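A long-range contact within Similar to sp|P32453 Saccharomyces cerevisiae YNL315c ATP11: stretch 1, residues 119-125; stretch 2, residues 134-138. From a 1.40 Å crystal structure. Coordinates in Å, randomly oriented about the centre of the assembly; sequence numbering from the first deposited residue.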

ATOM      1  N   VAL A 119       1.431   2.280 -21.642  1.00 17.94           N
ATOM      2  CA  VAL A 119       0.463   2.205 -20.542  1.00 17.78           C
ATOM      3  C   VAL A 119       0.912   3.046 -19.355  1.00 16.81           C
ATOM      4  O   VAL A 119       0.089   3.769 -18.745  1.00 19.34           O
ATOM      5  N   GLU A 120       2.208   2.957 -19.012  1.00 18.74           N
ATOM      6  CA  GLU A 120       2.744   3.765 -17.904  1.00 17.83           C
ATOM      7  C   GLU A 120       2.563   5.248 -18.187  1.00 18.60           C
ATOM      8  O   GLU A 120       2.157   5.997 -17.280  1.00 21.12           O
ATOM      9  N   PHE A 121       2.809   5.695 -19.431  1.00 18.07           N
ATOM     10  CA  PHE A 121       2.607   7.142 -19.734  1.00 18.48           C
ATOM     11  C   PHE A 121       1.172   7.552 -19.506  1.00 18.28           C
ATOM     12  O   PHE A 121       0.854   8.591 -18.936  1.00 20.19           O
ATOM     13  N   LEU A 122       0.269   6.686 -19.988  1.00 18.93           N
ATOM     14  CA  LEU A 122      -1.163   7.055 -19.854  1.00 19.30           C
ATOM     15  C   LEU A 122      -1.602   7.102 -18.406  1.00 18.81           C
ATOM     16  O   LEU A 122      -2.399   7.934 -18.015  1.00 21.46           O
ATOM     17  N   TRP A 123      -1.086   6.149 -17.645  1.00 18.81           N
ATOM     18  CA  TRP A 123      -1.492   6.096 -16.215  1.00 18.93           C
ATOM     19  C   TRP A 123      -0.972   7.319 -15.478  1.00 19.11           C
ATOM     20  O   TRP A 123      -1.698   7.957 -14.700  1.00 22.28           O
ATOM     21  N   ARG A 124       0.307   7.660 -15.757  1.00 19.78           N
ATOM     22  CA  ARG A 124       0.812   8.867 -15.088  1.00 21.30           C
ATOM     23  C   ARG A 124       0.075  10.107 -15.571  1.00 21.69           C
ATOM     24  O   ARG A 124      -0.176  11.010 -14.762  1.00 23.89           O
ATOM     25  N   ALA A 125      -0.278  10.193 -16.869  1.00 21.72           N
ATOM     26  CA  ALA A 125      -1.013  11.376 -17.360  1.00 21.76           C
ATOM     27  C   ALA A 125      -2.360  11.446 -16.671  1.00 23.33           C
ATOM     28  O   ALA A 125      -2.841  12.566 -16.359  1.00 25.16           O
ATOM     29  N   LEU A 134      -0.628   9.633  -5.164  1.00 26.07           N
ATOM     30  CA  LEU A 134       0.484   8.694  -5.216  1.00 26.21           C
ATOM     31  C   LEU A 134       0.290   7.818  -6.442  1.00 22.28           C
ATOM     32  O   LEU A 134      -0.785   7.266  -6.670  1.00 27.07           O
ATOM     33  N   VAL A 135       1.300   7.711  -7.313  1.00 23.09           N
ATOM     34  CA  VAL A 135       1.155   6.959  -8.535  1.00 22.13           C
ATOM     35  C   VAL A 135       2.393   6.106  -8.733  1.00 21.60           C
ATOM     36  O   VAL A 135       3.492   6.634  -8.533  1.00 28.06           O
ATOM     37  N   ALA A 136       2.229   4.844  -9.115  1.00 20.18           N
ATOM     38  CA  ALA A 136       3.395   4.001  -9.388  1.00 20.09           C
ATOM     39  C   ALA A 136       3.012   2.935 -10.388  1.00 18.92           C
ATOM     40  O   ALA A 136       1.821   2.647 -10.561  1.00 19.37           O
ATOM     41  N   VAL A 137       4.054   2.371 -11.000  1.00 21.79           N
ATOM     42  CA  VAL A 137       3.904   1.147 -11.765  1.00 21.96           C
ATOM     43  C   VAL A 137       4.906   0.142 -11.187  1.00 22.87           C
ATOM     44  O   VAL A 137       6.101   0.502 -11.136  1.00 32.72           O
ATOM     45  N   VAL A 138       4.482  -1.023 -10.771  1.00 26.19           N
ATOM     46  CA  VAL A 138       5.252  -2.021 -10.016  1.00 27.50           C
ATOM     47  C   VAL A 138       5.343  -3.301 -10.801  1.00 25.90           C
ATOM     48  O   VAL A 138       4.304  -3.739 -11.292  1.00 28.54           O
TER

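This is a small helix-on-strand contact in which two valines of the strand pack against one tryptophan of the helix, while an arginine held by a salt bridge reaches the strand backbone through water. The helix, 119-125, and the strand, 134-138, run nearly antiparallel at 168°, and their axes come within 8.9 Å. Glu120 lies nearest Val137 and Arg124 nearest Val135, so a step of four along the helix matches a step of two along the strand. The contact buries 284 Å² in total, a modest area carried by few residues.

The strand follows the alternation expected of extended backbone. Val135 and Val137 direct their CA-to-CB bonds toward the helix, both with chi1 in the t well, whereas Ala136 between them points away and contributes mainly through its backbone. From the helix, Trp123 is the residue whose CA-to-CB bond points toward the strand. Its chi1 is t and its chi2 is -116°, which brings the five-membered part of the indole to the valines: Trp123 CD1 lies 3.6 Å from Val135 CG1 and 4.1 Å from Val137 CG2. One flat side chain thus meets two branched ones, with both valines approaching the ring obliquely. Trp123 NE1 also comes within 3.6 Å of Ala136 O, but its hydrogen bond is made elsewhere in the structure, so this polar atom is satisfied even though the residue is buried.

Glu120 and Arg124 border this apolar patch along one side, and both have CA-to-CB bonds that point sideways to the strand. Glu120 extends with chi1 and chi2 both t, and its closest approach is Glu120 CG, 3.7 Å from Val137 CG2. Its carboxylate serves the neighbour one turn on: Arg124 NE and Arg124 NH2 donate to Glu120 OE2 at 2.9 and 2.8 Å, forming a salt bridge within the helix. The i to i+4 spacing that allows the backbone bond from Arg124 N to Glu120 O, 2.9 Å, also places these two side chains side by side.

Arg124 takes chi1 m followed by t for chi2 and chi3, then turns at chi4 to -77°. Although it starts sideways, its end comes nearer the strand, where Arg124 NH1 lies 3.7 Å from Val135 O. No direct hydrogen bond joins the two stretches; water fills the gap instead. Water 1 accepts from Arg124 NH2 and from Val137 N, each at 2.9 Å. Water 2 accepts from Arg124 NH1 at 3.3 Å and donates to Val135 O at 3.0 Å. The guanidinium therefore reaches both an amide NH and a carbonyl of the strand through these waters.

The rule to read here is economical: alternate strand residues supply a pair of valines, a helix tryptophan touches both of them at the CD1 corner of its ring, and a charged pair one turn apart borders the patch. Phe121, Leu122 and Ala125 are out of reach of the strand and exposed, each touching a crystal neighbour.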

ATOM      1  CB  VAL A 119       0.278   0.753 -20.068  1.00 18.86           C
ATOM      2  CG1 VAL A 119      -0.626   0.696 -18.798  1.00 23.37           C
ATOM      3  CG2 VAL A 119      -0.343  -0.075 -21.223  1.00 21.70           C
ATOM      4  CB  GLU A 120       4.202   3.444 -17.616  1.00 20.18           C
ATOM      5  CG  GLU A 120       4.755   4.328 -16.502  1.00 23.98           C
ATOM      6  CD  GLU A 120       6.110   3.882 -15.971  1.00 30.06           C
ATOM      7  OE1 GLU A 120       6.613   2.797 -16.365  1.00 38.66           O
ATOM      8  OE2 GLU A 120       6.725   4.616 -15.145  1.00 39.44           O
ATOM      9  CB  PHE A 121       2.961   7.379 -21.196  1.00 19.14           C
ATOM     10  CG  PHE A 121       4.473   7.357 -21.468  1.00 20.43           C
ATOM     11  CD1 PHE A 121       5.452   7.334 -20.486  1.00 24.03           C
ATOM     12  CD2 PHE A 121       4.871   7.346 -22.785  1.00 25.02           C
ATOM     13  CE1 PHE A 121       6.786   7.320 -20.838  1.00 26.36           C
ATOM     14  CE2 PHE A 121       6.204   7.385 -23.145  1.00 29.44           C
ATOM     15  CZ  PHE A 121       7.182   7.373 -22.161  1.00 30.13           C
ATOM     16  CB  LEU A 122      -2.058   6.065 -20.597  1.00 21.28           C
ATOM     17  CG  LEU A 122      -1.968   6.117 -22.125  1.00 22.23           C
ATOM     18  CD1 LEU A 122      -2.822   4.976 -22.662  1.00 30.29           C
ATOM     19  CD2 LEU A 122      -2.454   7.492 -22.610  1.00 23.10           C
ATOM     20  CB  TRP A 123      -0.915   4.847 -15.618  1.00 19.23           C
ATOM     21  CG  TRP A 123      -1.231   4.538 -14.193  1.00 18.01           C
ATOM     22  CD1 TRP A 123      -0.397   4.453 -13.106  1.00 18.73           C
ATOM     23  CD2 TRP A 123      -2.559   4.231 -13.709  1.00 17.91           C
ATOM     24  NE1 TRP A 123      -1.151   4.116 -11.988  1.00 19.71           N
ATOM     25  CE2 TRP A 123      -2.466   3.973 -12.326  1.00 18.04           C
ATOM     26  CE3 TRP A 123      -3.801   4.149 -14.320  1.00 19.33           C
ATOM     27  CZ2 TRP A 123      -3.555   3.631 -11.516  1.00 18.59           C
ATOM     28  CZ3 TRP A 123      -4.909   3.815 -13.522  1.00 19.71           C
ATOM     29  CH2 TRP A 123      -4.777   3.566 -12.148  1.00 19.44           C
ATOM     30  CB  ARG A 124       2.330   8.957 -15.299  1.00 22.25           C
ATOM     31  CG  ARG A 124       3.052   7.791 -14.615  1.00 23.53           C
ATOM     32  CD  ARG A 124       4.550   8.048 -14.689  1.00 26.38           C
ATOM     33  NE  ARG A 124       5.278   6.913 -14.128  1.00 30.01           N
ATOM     34  CZ  ARG A 124       5.450   6.617 -12.847  1.00 33.02           C
ATOM     35  NH1 ARG A 124       4.931   7.400 -11.905  1.00 31.03           N
ATOM     36  NH2 ARG A 124       6.151   5.531 -12.515  1.00 35.13           N
ATOM     37  CB  ALA A 125      -1.216  11.335 -18.877  1.00 25.05           C
ATOM     38  CB  LEU A 134       0.537   7.777  -3.983  1.00 28.82           C
ATOM     39  CG  LEU A 134       0.758   8.459  -2.613  1.00 34.77           C
ATOM     40  CD1 LEU A 134       1.095   7.419  -1.568  1.00 48.32           C
ATOM     41  CD2 LEU A 134       1.876   9.475  -2.684  1.00 45.05           C
ATOM     42  CB  VAL A 135       0.981   7.894  -9.756  1.00 26.16           C
ATOM     43  CG1 VAL A 135       0.790   7.105 -11.035  1.00 26.13           C
ATOM     44  CG2 VAL A 135      -0.215   8.815  -9.530  1.00 34.69           C
ATOM     45  CB  ALA A 136       3.923   3.338  -8.111  1.00 23.11           C
ATOM     46  CB  VAL A 137       4.152   1.414 -13.249  1.00 29.45           C
ATOM     47  CG1 VAL A 137       4.066   0.113 -14.027  1.00 39.58           C
ATOM     48  CG2 VAL A 137       3.129   2.426 -13.747  1.00 33.52           C
ATOM     49  CB  VAL A 138       4.528  -2.297  -8.659  1.00 29.57           C
ATOM     50  CG1 VAL A 138       5.252  -3.267  -7.775  1.00 34.76           C
ATOM     51  CG2 VAL A 138       4.314  -0.975  -7.897  1.00 43.04           C
TER
HETATM   52  O   HOH W   1       6.584   3.614 -10.450  1.00 36.46           O
HETATM   53  O   HOH W   2       6.398   6.344  -9.184  1.00 47.60           O